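PDB 4LUN: nonsense-mediated mRNA decay protein 2 from Saccharomyces cerevisiae, which takes part in nonsense-mediated decay of mRNAs with premature stop codons and binds NAM7/UPF1 through its C-terminus, the present chain being its N-terminal MIF4G domain. Local coordinates for residues A[203-208]-A[293-298]; A[241-246]-A[303-308]; A[247-252]-A[286-291]; A[131-136]-A[197-202]. All blocks are in the same frame, centred on the assembly; numbering follows the deposited sequence.

Contact 1. Residues A[203-208]-A[293-298]; sequences IATAFI and KTSAIT
Helix packing in the all-helical, HEAT-like N-terminal MIF4G domain of Upf2 brings helix 201-210 against helix 277-303 here through Thr205, Ser295 and Thr298. The backbones come closest at Thr205 and Ser295, whose CA atoms are 6.7 Å apart. Part of the contact is apolar: the methyl CG2 of Thr205 lies 3.8 Å from CG2 of Thr298, the two side chains crossing at about a right angle. With chi1 at -64°, the methyl of Thr298 stands anti to the backbone N, on the side of Thr205. The other part is polar and indirect. With chi1 at 58°, OG1 of Thr205 sits between its own backbone N and carbonyl carbon and reaches a water at 2.8 Å. OG of Ser295 holds the same water, also at 2.8 Å, so a single solvent molecule bridges the two buried hydroxyl groups. Ser295 OG has its strongest partner in the hydroxyl of Thr201, one turn before Thr205. Past Thr205, Ile208 extends the apolar seam along Leu299, Phe302 and Phe303. Helix 201-210 is flanked further by helix 130-152, which meets Ile203 and Phe207, and by helix 231-271, whose Phe239 and Phe242 pack on Ala204.

Contact 2. Residues A[241-246]-A[303-308]; sequences NFIDAT and FKLEIP
Phe303 lies beside Ile243 of helix 231-271, and at Lys304 a Schellman motif turns the chain into an extended tail that runs past the same helix of this MIF4G domain. The delta methyl of Ile243 approaches the Phe303 ring obliquely, with CD1 3.5 Å from CD2 and 3.7 Å from CE2 of Phe303. Ile208 of helix 201-210 also packs on this ring, so Phe303 joins three helices at one point. Lys304 follows with a positive phi of 57°, which breaks the helical course and allows two backbone bonds back into the last turn. Leu305 comes back to the helix: its CD1 and CG2 of Ile243 approach tip to tip at 4.2 Å. The two branches of Ile243 thus serve different residues. Its chi1 of -69° puts CG2 anti to the backbone N, on the Leu305 side, and leaves CG1 to carry CD1 to the ring. Two residues on, Ile307 leans on Ala296 of helix 277-303. At Pro308 the tail reaches the next turns of helix 231-271, where the proline's CD packs against CG of Phe247 and its CB against OG1 of Thr251.

Contact 3. Residues A[247-252]-A[286-291]; sequences FARATE and LPIFIR
Antiparallel helix packing joins helix 231-271 to helix 277-303, its successor in the chain, and the contact lies where an alanine lets the two come near. The CA atoms of Ala250 and Phe289 are 6.3 Å apart. The Phe289 ring lies beside this close point, its edge toward the backbone: CE1 is 4.0 Å from the carbonyl O of Ala250, which lies near the plane of the ring. A first torsion of 168° swings CG of Phe289 anti to its backbone N, and the ring continues past Ala250 to Leu253, His254 and Val257 of the partner helix. From the residue before Ala250, the long chain of Arg249 bends at its second torsion (76°) and brings NH2 to 4.1 Å from CG2 of Ile288, an oblique approach of the guanidinium to a methyl. Several polar bonds fix the guanidinium there. NH1 of Arg249 forms a salt bridge of 3.0 Å with OE1 of Glu252, almost in the guanidinium plane but from above the plane of the carboxylate. NH2 gives a hydrogen bond to the carbonyl O of Lys196, so the same side chain ties in the chain at Lys196, ahead of helix 201-210, while Lys256 is a second cationic partner of Glu252. A methionine in place of Arg249 would probably leave Glu252 OE1 without its cationic mate and Lys196 O without this donor. Two consecutive antiparallel helices packed in this way form a helical hairpin, the building element of HEAT-like folds.

Contact 4. Residues A[131-136]-A[197-202]; sequences RDELQR and LGFTTT
The ring of Phe199 is met on one side by Glu133 and Leu134 of helix 130-152 and on the opposite side by the guanidinium of Arg291 in a cation-pi contact. CG of Glu133 makes an off-centre CH-pi contact, 4.2 Å from the centroid of the Phe199 ring and 30° off its normal. Leu134 crosses the ring at about a right angle, its CD2 3.5 Å from CE1 of Phe199. The guanidinium of Arg136 grips the Glu133 carboxylate side-on with two nitrogens, on its syn sides and somewhat out of its plane: Arg136 NE binds Glu133 OE1 at 2.8 Å, nearly straight at 172°, and Arg136 NH2 binds OE2 at the same distance. Glu133 CG stands anti to the backbone N (chi1 178°), beside the ring, and the bend after it carries the carboxylate to the arginine. The contact joins one helix of the MIF4G domain to the turn that leads into helix 201-210. Replacing Glu133 by alanine is likely to cost the ring its CH-pi partner and leave Arg136 without its carboxylate mate, more able to turn. Along the turn, Thr201 OG1 returns a bond of 2.7 Å to Gly198 O. Phe199 O accepts both N and OG1 of Thr202, the hydroxyl lying in the carbonyl plane at 3.0 Å.

Along the chain contact 4 closes first; contacts 1 and 2 then interleave, and contact 3 is nested within both. Contacts 1 and 3 share helix 277-303, contacts 2 and 3 share helix 231-271, and the centres of these three lie about 10 to 12 Å apart, while the centre of contact 4 is about 13 Å from that of contact 1 and about 20 Å from that of contact 2. Helix 201-210 links contact 4 to contact 1 through the hydroxyls of Thr201 and Ser295. Arg291 of segment 286-291 reaches contact 4, where it binds Leu197 O. Phe247 joins contact 3 to contacts 1 and 2. Helices 130-152, 201-210, 231-271 and 277-303 are thereby packed together in the MIF4G domain.

Contact 1. Residues A[203-208]-A[293-298]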
loop_
_atom_site.group_PDB
_atom_site.type_symbol
_atom_site.label_atom_id
_atom_site.label_comp_id
_atom_site.label_asym_id
_atom_site.label_seq_id
_atom_site.Cartn_x
_atom_site.Cartn_y
_atom_site.Cartn_z
ATOM N N ILE A 203 0.186 -8.385 -3.134
ATOM C CA ILE A 203 0.568 -7.061 -2.633
ATOM C C ILE A 203 2.024 -6.818 -3.041
ATOM O O ILE A 203 2.406 -5.726 -3.484
ATOM C CB ILE A 203 0.461 -6.989 -1.094
ATOM C CG1 ILE A 203 -0.967 -7.207 -0.621
ATOM C CG2 ILE A 203 0.951 -5.641 -0.580
ATOM C CD1 ILE A 203 -1.046 -7.399 0.902
ATOM N N ALA A 204 2.839 -7.857 -2.899
ATOM C CA ALA A 204 4.265 -7.735 -3.186
ATOM C C ALA A 204 4.482 -7.440 -4.663
ATOM O O ALA A 204 5.273 -6.562 -5.006
ATOM C CB ALA A 204 4.981 -9.001 -2.806
ATOM N N THR A 205 3.787 -8.174 -5.530
ATOM C CA THR A 205 3.971 -7.976 -6.969
ATOM C C THR A 205 3.414 -6.638 -7.437
ATOM O O THR A 205 4.005 -5.968 -8.284
ATOM C CB THR A 205 3.384 -9.134 -7.811
ATOM O OG1 THR A 205 1.989 -9.285 -7.527
ATOM C CG2 THR A 205 4.070 -10.411 -7.448
ATOM N N ALA A 206 2.279 -6.238 -6.880
ATOM C CA ALA A 206 1.706 -4.945 -7.232
ATOM C C ALA A 206 2.631 -3.822 -6.814
ATOM O O ALA A 206 2.732 -2.805 -7.500
ATOM C CB ALA A 206 0.334 -4.759 -6.585
ATOM N N PHE A 207 3.294 -3.991 -5.672
ATOM C CA PHE A 207 4.136 -2.922 -5.147
ATOM C C PHE A 207 5.405 -2.741 -5.969
ATOM O O PHE A 207 5.788 -1.617 -6.295
ATOM C CB PHE A 207 4.479 -3.164 -3.670
ATOM C CG PHE A 207 5.133 -1.982 -2.999
ATOM C CD1 PHE A 207 4.383 -0.882 -2.612
ATOM C CD2 PHE A 207 6.491 -1.977 -2.755
ATOM C CE1 PHE A 207 4.979 0.206 -1.996
ATOM C CE2 PHE A 207 7.102 -0.897 -2.138
ATOM C CZ PHE A 207 6.342 0.202 -1.759
ATOM N N ILE A 208 6.054 -3.838 -6.332
ATOM C CA ILE A 208 7.290 -3.717 -7.103
ATOM C C ILE A 208 7.023 -3.175 -8.504
ATOM O O ILE A 208 7.858 -2.467 -9.053
ATOM C CB ILE A 208 8.076 -5.049 -7.203
ATOM C CG1 ILE A 208 7.311 -6.102 -8.020
ATOM C CG2 ILE A 208 8.444 -5.566 -5.811
ATOM C CD1 ILE A 208 8.023 -7.439 -8.072
ATOM N N LYS A 293 2.328 -19.740 -7.872
ATOM C CA LYS A 293 3.088 -19.886 -9.109
ATOM C C LYS A 293 3.101 -18.573 -9.893
ATOM O O LYS A 293 4.150 -18.138 -10.374
ATOM C CB LYS A 293 2.509 -21.011 -9.983
ATOM C CG LYS A 293 3.240 -21.142 -11.325
ATOM C CD LYS A 293 2.834 -22.405 -12.064
ATOM C CE LYS A 293 3.503 -22.466 -13.438
ATOM N NZ LYS A 293 3.138 -23.731 -14.131
ATOM N N THR A 294 1.935 -17.955 -10.025
ATOM C CA THR A 294 1.814 -16.690 -10.751
ATOM C C THR A 294 2.720 -15.644 -10.123
ATOM O O THR A 294 3.438 -14.917 -10.816
ATOM C CB THR A 294 0.374 -16.179 -10.720
ATOM O OG1 THR A 294 -0.476 -17.147 -11.342
ATOM C CG2 THR A 294 0.258 -14.862 -11.467
ATOM N N SER A 295 2.698 -15.576 -8.797
ATOM C CA SER A 295 3.526 -14.604 -8.093
ATOM C C SER A 295 5.014 -14.944 -8.140
ATOM O O SER A 295 5.850 -14.056 -8.297
ATOM C CB SER A 295 3.061 -14.468 -6.650
ATOM O OG SER A 295 1.790 -13.854 -6.613
ATOM N N ALA A 296 5.346 -16.226 -7.990
ATOM C CA ALA A 296 6.724 -16.689 -8.149
ATOM C C ALA A 296 7.304 -16.248 -9.496
ATOM O O ALA A 296 8.438 -15.773 -9.568
ATOM C CB ALA A 296 6.788 -18.197 -8.018
ATOM N N ILE A 297 6.514 -16.386 -10.553
ATOM C CA ILE A 297 6.995 -16.072 -11.895
ATOM C C ILE A 297 7.247 -14.573 -12.035
ATOM O O ILE A 297 8.285 -14.149 -12.546
ATOM C CB ILE A 297 6.017 -16.589 -12.970
ATOM C CG1 ILE A 297 6.142 -18.118 -13.077
ATOM C CG2 ILE A 297 6.287 -15.918 -14.315
ATOM C CD1 ILE A 297 5.101 -18.750 -13.939
ATOM N N THR A 298 6.308 -13.781 -11.539
ATOM C CA THR A 298 6.415 -12.329 -11.604
ATOM C C THR A 298 7.599 -11.827 -10.785
ATOM O O THR A 298 8.374 -10.966 -11.236
ATOM C CB THR A 298 5.119 -11.681 -11.105
ATOM O OG1 THR A 298 4.041 -12.035 -11.989
ATOM C CG2 THR A 298 5.254 -10.156 -11.056
HETATM O O HOH W 1 1.090 -11.835 -8.365
#

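Contact 2. Residues A[241-246]-A[303-308]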
loop_
_atom_site.group_PDB
_atom_site.type_symbol
_atom_site.label_atom_id
_atom_site.label_comp_id
_atom_site.label_asym_id
_atom_site.label_seq_id
_atom_site.Cartn_x
_atom_site.Cartn_y
_atom_site.Cartn_z
ATOM N N ASN A 241 13.663 -11.992 1.276
ATOM C CA ASN A 241 13.134 -12.971 2.222
ATOM C C ASN A 241 11.739 -13.457 1.842
ATOM O O ASN A 241 11.428 -14.639 1.975
ATOM C CB ASN A 241 13.100 -12.404 3.633
ATOM C CG ASN A 241 14.430 -12.545 4.334
ATOM O OD1 ASN A 241 14.815 -13.646 4.732
ATOM N ND2 ASN A 241 15.150 -11.437 4.474
ATOM N N PHE A 242 10.916 -12.539 1.359
ATOM C CA PHE A 242 9.551 -12.879 0.970
ATOM C C PHE A 242 9.592 -13.779 -0.251
ATOM O O PHE A 242 8.787 -14.693 -0.395
ATOM C CB PHE A 242 8.755 -11.603 0.691
ATOM C CG PHE A 242 7.290 -11.847 0.471
ATOM C CD1 PHE A 242 6.426 -12.019 1.548
ATOM C CD2 PHE A 242 6.783 -11.895 -0.806
ATOM C CE1 PHE A 242 5.076 -12.246 1.343
ATOM C CE2 PHE A 242 5.434 -12.130 -1.030
ATOM C CZ PHE A 242 4.574 -12.298 0.057
ATOM N N ILE A 243 10.531 -13.516 -1.144
ATOM C CA ILE A 243 10.664 -14.342 -2.337
ATOM C C ILE A 243 11.109 -15.764 -1.983
ATOM O O ILE A 243 10.588 -16.733 -2.539
ATOM C CB ILE A 243 11.610 -13.690 -3.361
ATOM C CG1 ILE A 243 10.964 -12.442 -3.949
ATOM C CG2 ILE A 243 11.940 -14.680 -4.481
ATOM C CD1 ILE A 243 11.925 -11.628 -4.799
ATOM N N ASP A 244 12.049 -15.897 -1.045
ATOM C CA ASP A 244 12.485 -17.223 -0.605
ATOM C C ASP A 244 11.275 -18.001 -0.097
ATOM O O ASP A 244 11.107 -19.180 -0.397
ATOM C CB ASP A 244 13.516 -17.109 0.530
ATOM C CG ASP A 244 14.955 -17.092 0.035
ATOM O OD1 ASP A 244 15.194 -17.341 -1.166
ATOM O OD2 ASP A 244 15.862 -16.850 0.864
ATOM N N ALA A 245 10.442 -17.320 0.678
ATOM C CA ALA A 245 9.257 -17.933 1.278
ATOM C C ALA A 245 8.244 -18.314 0.224
ATOM O O ALA A 245 7.636 -19.384 0.293
ATOM C CB ALA A 245 8.628 -16.994 2.293
ATOM N N THR A 246 8.054 -17.423 -0.748
ATOM C CA THR A 246 7.099 -17.663 -1.830
ATOM C C THR A 246 7.564 -18.820 -2.722
ATOM O O THR A 246 6.770 -19.687 -3.106
ATOM C CB THR A 246 6.912 -16.377 -2.660
ATOM O OG1 THR A 246 6.371 -15.351 -1.819
ATOM C CG2 THR A 246 5.964 -16.613 -3.828
ATOM N N PHE A 303 13.131 -9.562 -10.444
ATOM C CA PHE A 303 14.436 -9.570 -9.782
ATOM C C PHE A 303 15.493 -10.357 -10.558
ATOM O O PHE A 303 16.617 -10.539 -10.077
ATOM C CB PHE A 303 14.318 -10.083 -8.341
ATOM C CG PHE A 303 13.607 -9.120 -7.410
ATOM C CD1 PHE A 303 14.324 -8.142 -6.728
ATOM C CD2 PHE A 303 12.237 -9.190 -7.227
ATOM C CE1 PHE A 303 13.684 -7.254 -5.869
ATOM C CE2 PHE A 303 11.584 -8.302 -6.380
ATOM C CZ PHE A 303 12.311 -7.330 -5.699
ATOM N N LYS A 304 15.123 -10.808 -11.755
ATOM C CA LYS A 304 16.033 -11.526 -12.649
ATOM C C LYS A 304 16.618 -12.770 -11.989
ATOM O O LYS A 304 17.834 -12.973 -11.943
ATOM C CB LYS A 304 17.128 -10.583 -13.163
ATOM C CG LYS A 304 16.549 -9.328 -13.819
ATOM C CD LYS A 304 17.605 -8.515 -14.561
ATOM C CE LYS A 304 18.376 -7.593 -13.628
ATOM N NZ LYS A 304 17.581 -6.400 -13.206
ATOM N N LEU A 305 15.724 -13.602 -11.467
ATOM C CA LEU A 305 16.107 -14.791 -10.742
ATOM C C LEU A 305 15.454 -15.958 -11.468
ATOM O O LEU A 305 14.398 -15.793 -12.088
ATOM C CB LEU A 305 15.557 -14.735 -9.316
ATOM C CG LEU A 305 15.789 -13.488 -8.467
ATOM C CD1 LEU A 305 14.846 -13.526 -7.271
ATOM C CD2 LEU A 305 17.227 -13.411 -8.003
ATOM N N GLU A 306 16.059 -17.135 -11.399
ATOM C CA GLU A 306 15.374 -18.317 -11.920
ATOM C C GLU A 306 14.426 -18.897 -10.865
ATOM O O GLU A 306 14.752 -18.941 -9.675
ATOM C CB GLU A 306 16.359 -19.376 -12.412
ATOM C CG GLU A 306 17.290 -18.911 -13.531
ATOM C CD GLU A 306 16.559 -18.421 -14.774
ATOM O OE1 GLU A 306 15.459 -18.932 -15.081
ATOM O OE2 GLU A 306 17.094 -17.517 -15.452
ATOM N N ILE A 307 13.257 -19.321 -11.337
ATOM C CA ILE A 307 12.173 -19.880 -10.531
ATOM C C ILE A 307 12.445 -21.358 -10.303
ATOM O O ILE A 307 13.089 -22.006 -11.140
ATOM C CB ILE A 307 10.844 -19.773 -11.322
ATOM C CG1 ILE A 307 10.888 -18.573 -12.256
ATOM C CG2 ILE A 307 9.643 -19.627 -10.409
ATOM C CD1 ILE A 307 10.819 -17.267 -11.519
ATOM N N PRO A 308 11.952 -21.916 -9.182
ATOM C CA PRO A 308 12.018 -23.376 -9.057
ATOM C C PRO A 308 11.149 -24.012 -10.133
ATOM O O PRO A 308 10.322 -23.318 -10.724
ATOM C CB PRO A 308 11.383 -23.644 -7.689
ATOM C CG PRO A 308 11.429 -22.318 -6.961
ATOM C CD PRO A 308 11.309 -21.280 -8.019
#

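Contact 3. Residues A[247-252]-A[286-291]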
loop_
_atom_site.group_PDB
_atom_site.type_symbol
_atom_site.label_atom_id
_atom_site.label_comp_id
_atom_site.label_asym_id
_atom_site.label_seq_id
_atom_site.Cartn_x
_atom_site.Cartn_y
_atom_site.Cartn_z
ATOM N N PHE A 247 8.848 -18.834 -3.065
ATOM C CA PHE A 247 9.394 -19.945 -3.851
ATOM C C PHE A 247 9.226 -21.271 -3.102
ATOM O O PHE A 247 8.848 -22.279 -3.699
ATOM C CB PHE A 247 10.883 -19.721 -4.163
ATOM C CG PHE A 247 11.148 -18.745 -5.291
ATOM C CD1 PHE A 247 10.115 -18.079 -5.934
ATOM C CD2 PHE A 247 12.453 -18.520 -5.719
ATOM C CE1 PHE A 247 10.375 -17.189 -6.974
ATOM C CE2 PHE A 247 12.723 -17.641 -6.759
ATOM C CZ PHE A 247 11.681 -16.973 -7.387
ATOM N N ALA A 248 9.496 -21.258 -1.799
ATOM C CA ALA A 248 9.424 -22.474 -0.980
ATOM C C ALA A 248 7.998 -23.023 -0.919
ATOM O O ALA A 248 7.774 -24.236 -1.055
ATOM C CB ALA A 248 9.938 -22.203 0.429
ATOM N N ARG A 249 7.043 -22.132 -0.687
ATOM C CA ARG A 249 5.644 -22.539 -0.628
ATOM C C ARG A 249 5.158 -23.013 -1.999
ATOM O O ARG A 249 4.396 -23.986 -2.101
ATOM C CB ARG A 249 4.790 -21.380 -0.117
ATOM C CG ARG A 249 3.300 -21.624 -0.121
ATOM C CD ARG A 249 2.867 -22.527 0.999
ATOM N NE ARG A 249 1.415 -22.502 1.167
ATOM C CZ ARG A 249 0.709 -23.555 1.552
ATOM N NH1 ARG A 249 1.324 -24.706 1.789
ATOM N NH2 ARG A 249 -0.605 -23.466 1.675
ATOM N N ALA A 250 5.597 -22.334 -3.058
ATOM C CA ALA A 250 5.237 -22.756 -4.412
ATOM C C ALA A 250 5.733 -24.165 -4.702
ATOM O O ALA A 250 5.028 -24.963 -5.328
ATOM C CB ALA A 250 5.783 -21.784 -5.451
ATOM N N THR A 251 6.954 -24.461 -4.261
ATOM C CA THR A 251 7.547 -25.780 -4.458
ATOM C C THR A 251 6.792 -26.839 -3.671
ATOM O O THR A 251 6.543 -27.928 -4.172
ATOM C CB THR A 251 9.013 -25.762 -4.023
ATOM O OG1 THR A 251 9.745 -24.938 -4.940
ATOM C CG2 THR A 251 9.601 -27.162 -4.029
ATOM N N GLU A 252 6.437 -26.517 -2.433
ATOM C CA GLU A 252 5.665 -27.441 -1.597
ATOM C C GLU A 252 4.320 -27.770 -2.239
ATOM O O GLU A 252 3.897 -28.943 -2.315
ATOM C CB GLU A 252 5.414 -26.811 -0.222
ATOM C CG GLU A 252 4.550 -27.686 0.695
ATOM C CD GLU A 252 4.052 -26.956 1.945
ATOM O OE1 GLU A 252 4.139 -25.710 2.000
ATOM O OE2 GLU A 252 3.552 -27.636 2.867
ATOM N N LEU A 286 -5.369 -26.443 -5.694
ATOM C CA LEU A 286 -4.954 -25.863 -6.975
ATOM C C LEU A 286 -4.991 -24.325 -7.036
ATOM O O LEU A 286 -4.015 -23.705 -7.484
ATOM C CB LEU A 286 -5.734 -26.488 -8.144
ATOM C CG LEU A 286 -5.331 -25.978 -9.534
ATOM C CD1 LEU A 286 -3.900 -26.345 -9.883
ATOM C CD2 LEU A 286 -6.279 -26.467 -10.614
ATOM N N PRO A 287 -6.087 -23.693 -6.570
ATOM C CA PRO A 287 -6.104 -22.226 -6.619
ATOM C C PRO A 287 -4.994 -21.595 -5.781
ATOM O O PRO A 287 -4.486 -20.533 -6.143
ATOM C CB PRO A 287 -7.475 -21.872 -6.019
ATOM C CG PRO A 287 -8.292 -23.072 -6.190
ATOM C CD PRO A 287 -7.354 -24.228 -6.041
ATOM N N ILE A 288 -4.622 -22.233 -4.675
ATOM C CA ILE A 288 -3.531 -21.719 -3.853
ATOM C C ILE A 288 -2.231 -21.876 -4.621
ATOM O O ILE A 288 -1.395 -20.972 -4.638
ATOM C CB ILE A 288 -3.411 -22.482 -2.531
ATOM C CG1 ILE A 288 -4.770 -22.529 -1.824
ATOM C CG2 ILE A 288 -2.372 -21.840 -1.647
ATOM C CD1 ILE A 288 -4.772 -23.392 -0.574
ATOM N N PHE A 289 -2.042 -23.043 -5.237
ATOM C CA PHE A 289 -0.843 -23.265 -6.046
ATOM C C PHE A 289 -0.753 -22.228 -7.152
ATOM O O PHE A 289 0.314 -21.666 -7.397
ATOM C CB PHE A 289 -0.860 -24.660 -6.671
ATOM C CG PHE A 289 0.196 -24.858 -7.739
ATOM C CD1 PHE A 289 1.536 -24.891 -7.408
ATOM C CD2 PHE A 289 -0.159 -25.015 -9.069
ATOM C CE1 PHE A 289 2.505 -25.068 -8.380
ATOM C CE2 PHE A 289 0.823 -25.194 -10.046
ATOM C CZ PHE A 289 2.145 -25.230 -9.690
ATOM N N ILE A 290 -1.874 -21.981 -7.830
ATOM C CA ILE A 290 -1.853 -21.027 -8.937
ATOM C C ILE A 290 -1.486 -19.616 -8.453
ATOM O O ILE A 290 -0.758 -18.899 -9.135
ATOM C CB ILE A 290 -3.190 -21.021 -9.742
ATOM C CG1 ILE A 290 -3.398 -22.362 -10.455
ATOM C CG2 ILE A 290 -3.229 -19.855 -10.731
ATOM C CD1 ILE A 290 -2.221 -22.812 -11.294
ATOM N N ARG A 291 -1.975 -19.213 -7.280
ATOM C CA ARG A 291 -1.588 -17.911 -6.738
ATOM C C ARG A 291 -0.078 -17.828 -6.498
ATOM O O ARG A 291 0.574 -16.849 -6.864
ATOM C CB ARG A 291 -2.347 -17.611 -5.437
ATOM C CG ARG A 291 -3.771 -17.112 -5.671
ATOM C CD ARG A 291 -4.365 -16.493 -4.408
ATOM N NE ARG A 291 -4.592 -17.490 -3.365
ATOM C CZ ARG A 291 -5.675 -18.258 -3.286
ATOM N NH1 ARG A 291 -6.640 -18.151 -4.190
ATOM N NH2 ARG A 291 -5.796 -19.125 -2.293
#

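Contact 4. Residues A[131-136]-A[197-202]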
loop_
_atom_site.group_PDB
_atom_site.type_symbol
_atom_site.label_atom_id
_atom_site.label_comp_id
_atom_site.label_asym_id
_atom_site.label_seq_id
_atom_site.Cartn_x
_atom_site.Cartn_y
_atom_site.Cartn_z
ATOM N N ARG A 131 -13.552 -14.741 -0.915
ATOM C CA ARG A 131 -14.111 -13.665 -1.712
ATOM C C ARG A 131 -13.924 -12.323 -1.007
ATOM O O ARG A 131 -13.505 -11.330 -1.614
ATOM C CB ARG A 131 -15.590 -13.948 -1.944
ATOM C CG ARG A 131 -16.175 -13.199 -3.095
ATOM C CD ARG A 131 -16.696 -11.844 -2.711
ATOM N NE ARG A 131 -17.080 -11.165 -3.938
ATOM C CZ ARG A 131 -17.455 -9.901 -4.025
ATOM N NH1 ARG A 131 -17.523 -9.142 -2.937
ATOM N NH2 ARG A 131 -17.781 -9.410 -5.218
ATOM N N ASP A 132 -14.223 -12.296 0.285
ATOM C CA ASP A 132 -14.027 -11.092 1.069
ATOM C C ASP A 132 -12.547 -10.760 1.214
ATOM O O ASP A 132 -12.187 -9.575 1.258
ATOM C CB ASP A 132 -14.662 -11.219 2.454
ATOM C CG ASP A 132 -16.178 -11.322 2.399
ATOM O OD1 ASP A 132 -16.761 -11.044 1.328
ATOM O OD2 ASP A 132 -16.786 -11.673 3.434
ATOM N N GLU A 133 -11.709 -11.789 1.298
ATOM C CA GLU A 133 -10.270 -11.548 1.468
ATOM C C GLU A 133 -9.701 -10.887 0.228
ATOM O O GLU A 133 -8.872 -9.997 0.339
ATOM C CB GLU A 133 -9.512 -12.833 1.805
ATOM C CG GLU A 133 -7.999 -12.658 1.954
ATOM C CD GLU A 133 -7.583 -11.665 3.047
ATOM O OE1 GLU A 133 -8.410 -11.220 3.878
ATOM O OE2 GLU A 133 -6.378 -11.341 3.090
ATOM N N LEU A 134 -10.156 -11.304 -0.951
ATOM C CA LEU A 134 -9.714 -10.647 -2.181
ATOM C C LEU A 134 -10.077 -9.158 -2.199
ATOM O O LEU A 134 -9.273 -8.331 -2.642
ATOM C CB LEU A 134 -10.277 -11.374 -3.415
ATOM C CG LEU A 134 -9.627 -12.722 -3.725
ATOM C CD1 LEU A 134 -10.552 -13.589 -4.573
ATOM C CD2 LEU A 134 -8.282 -12.521 -4.429
ATOM N N GLN A 135 -11.284 -8.826 -1.730
ATOM C CA GLN A 135 -11.738 -7.433 -1.637
ATOM C C GLN A 135 -10.893 -6.660 -0.632
ATOM O O GLN A 135 -10.533 -5.513 -0.864
ATOM C CB GLN A 135 -13.213 -7.353 -1.231
ATOM C CG GLN A 135 -14.160 -8.051 -2.195
ATOM C CD GLN A 135 -14.309 -7.318 -3.521
ATOM O OE1 GLN A 135 -14.022 -7.870 -4.588
ATOM N NE2 GLN A 135 -14.775 -6.072 -3.461
ATOM N N ARG A 136 -10.583 -7.303 0.487
ATOM C CA ARG A 136 -9.780 -6.668 1.525
ATOM C C ARG A 136 -8.376 -6.366 1.020
ATOM O O ARG A 136 -7.860 -5.288 1.274
ATOM C CB ARG A 136 -9.689 -7.545 2.779
ATOM C CG ARG A 136 -9.168 -6.793 4.020
ATOM C CD ARG A 136 -8.764 -7.772 5.135
ATOM N NE ARG A 136 -7.654 -8.609 4.729
ATOM C CZ ARG A 136 -6.381 -8.233 4.818
ATOM N NH1 ARG A 136 -6.090 -7.042 5.313
ATOM N NH2 ARG A 136 -5.418 -9.039 4.414
ATOM N N LEU A 197 -1.950 -18.709 2.349
ATOM C CA LEU A 197 -3.055 -18.722 1.375
ATOM C C LEU A 197 -2.690 -18.059 0.051
ATOM O O LEU A 197 -3.357 -18.293 -0.954
ATOM C CB LEU A 197 -4.362 -18.142 1.951
ATOM C CG LEU A 197 -4.968 -18.975 3.083
ATOM C CD1 LEU A 197 -6.284 -18.358 3.536
ATOM C CD2 LEU A 197 -5.168 -20.431 2.650
ATOM N N GLY A 198 -1.626 -17.257 0.038
ATOM C CA GLY A 198 -1.108 -16.706 -1.210
ATOM C C GLY A 198 -1.679 -15.369 -1.656
ATOM O O GLY A 198 -1.227 -14.805 -2.653
ATOM N N PHE A 199 -2.676 -14.852 -0.948
ATOM C CA PHE A 199 -3.236 -13.557 -1.335
ATOM C C PHE A 199 -2.253 -12.391 -1.139
ATOM O O PHE A 199 -2.272 -11.406 -1.901
ATOM C CB PHE A 199 -4.551 -13.278 -0.585
ATOM C CG PHE A 199 -5.645 -14.275 -0.872
ATOM C CD1 PHE A 199 -6.307 -14.260 -2.085
ATOM C CD2 PHE A 199 -6.021 -15.211 0.079
ATOM C CE1 PHE A 199 -7.322 -15.169 -2.352
ATOM C CE2 PHE A 199 -7.042 -16.133 -0.188
ATOM C CZ PHE A 199 -7.680 -16.106 -1.406
ATOM N N THR A 200 -1.393 -12.462 -0.125
ATOM C CA THR A 200 -0.498 -11.322 0.092
ATOM C C THR A 200 0.632 -11.268 -0.921
ATOM O O THR A 200 1.291 -10.236 -1.044
ATOM C CB THR A 200 0.105 -11.260 1.508
ATOM O OG1 THR A 200 1.051 -12.313 1.672
ATOM C CG2 THR A 200 -0.992 -11.362 2.561
ATOM N N THR A 201 0.871 -12.358 -1.645
ATOM C CA THR A 201 1.920 -12.329 -2.668
ATOM C C THR A 201 1.557 -11.293 -3.733
ATOM O O THR A 201 2.445 -10.709 -4.360
ATOM C CB THR A 201 2.185 -13.703 -3.332
ATOM O OG1 THR A 201 0.998 -14.160 -3.982
ATOM C CG2 THR A 201 2.663 -14.750 -2.328
ATOM N N THR A 202 0.266 -11.057 -3.944
ATOM C CA THR A 202 -0.147 -10.044 -4.914
ATOM C C THR A 202 0.070 -8.601 -4.442
ATOM O O THR A 202 0.133 -7.676 -5.257
ATOM C CB THR A 202 -1.598 -10.246 -5.404
ATOM O OG1 THR A 202 -2.524 -9.823 -4.389
ATOM C CG2 THR A 202 -1.834 -11.710 -5.751
#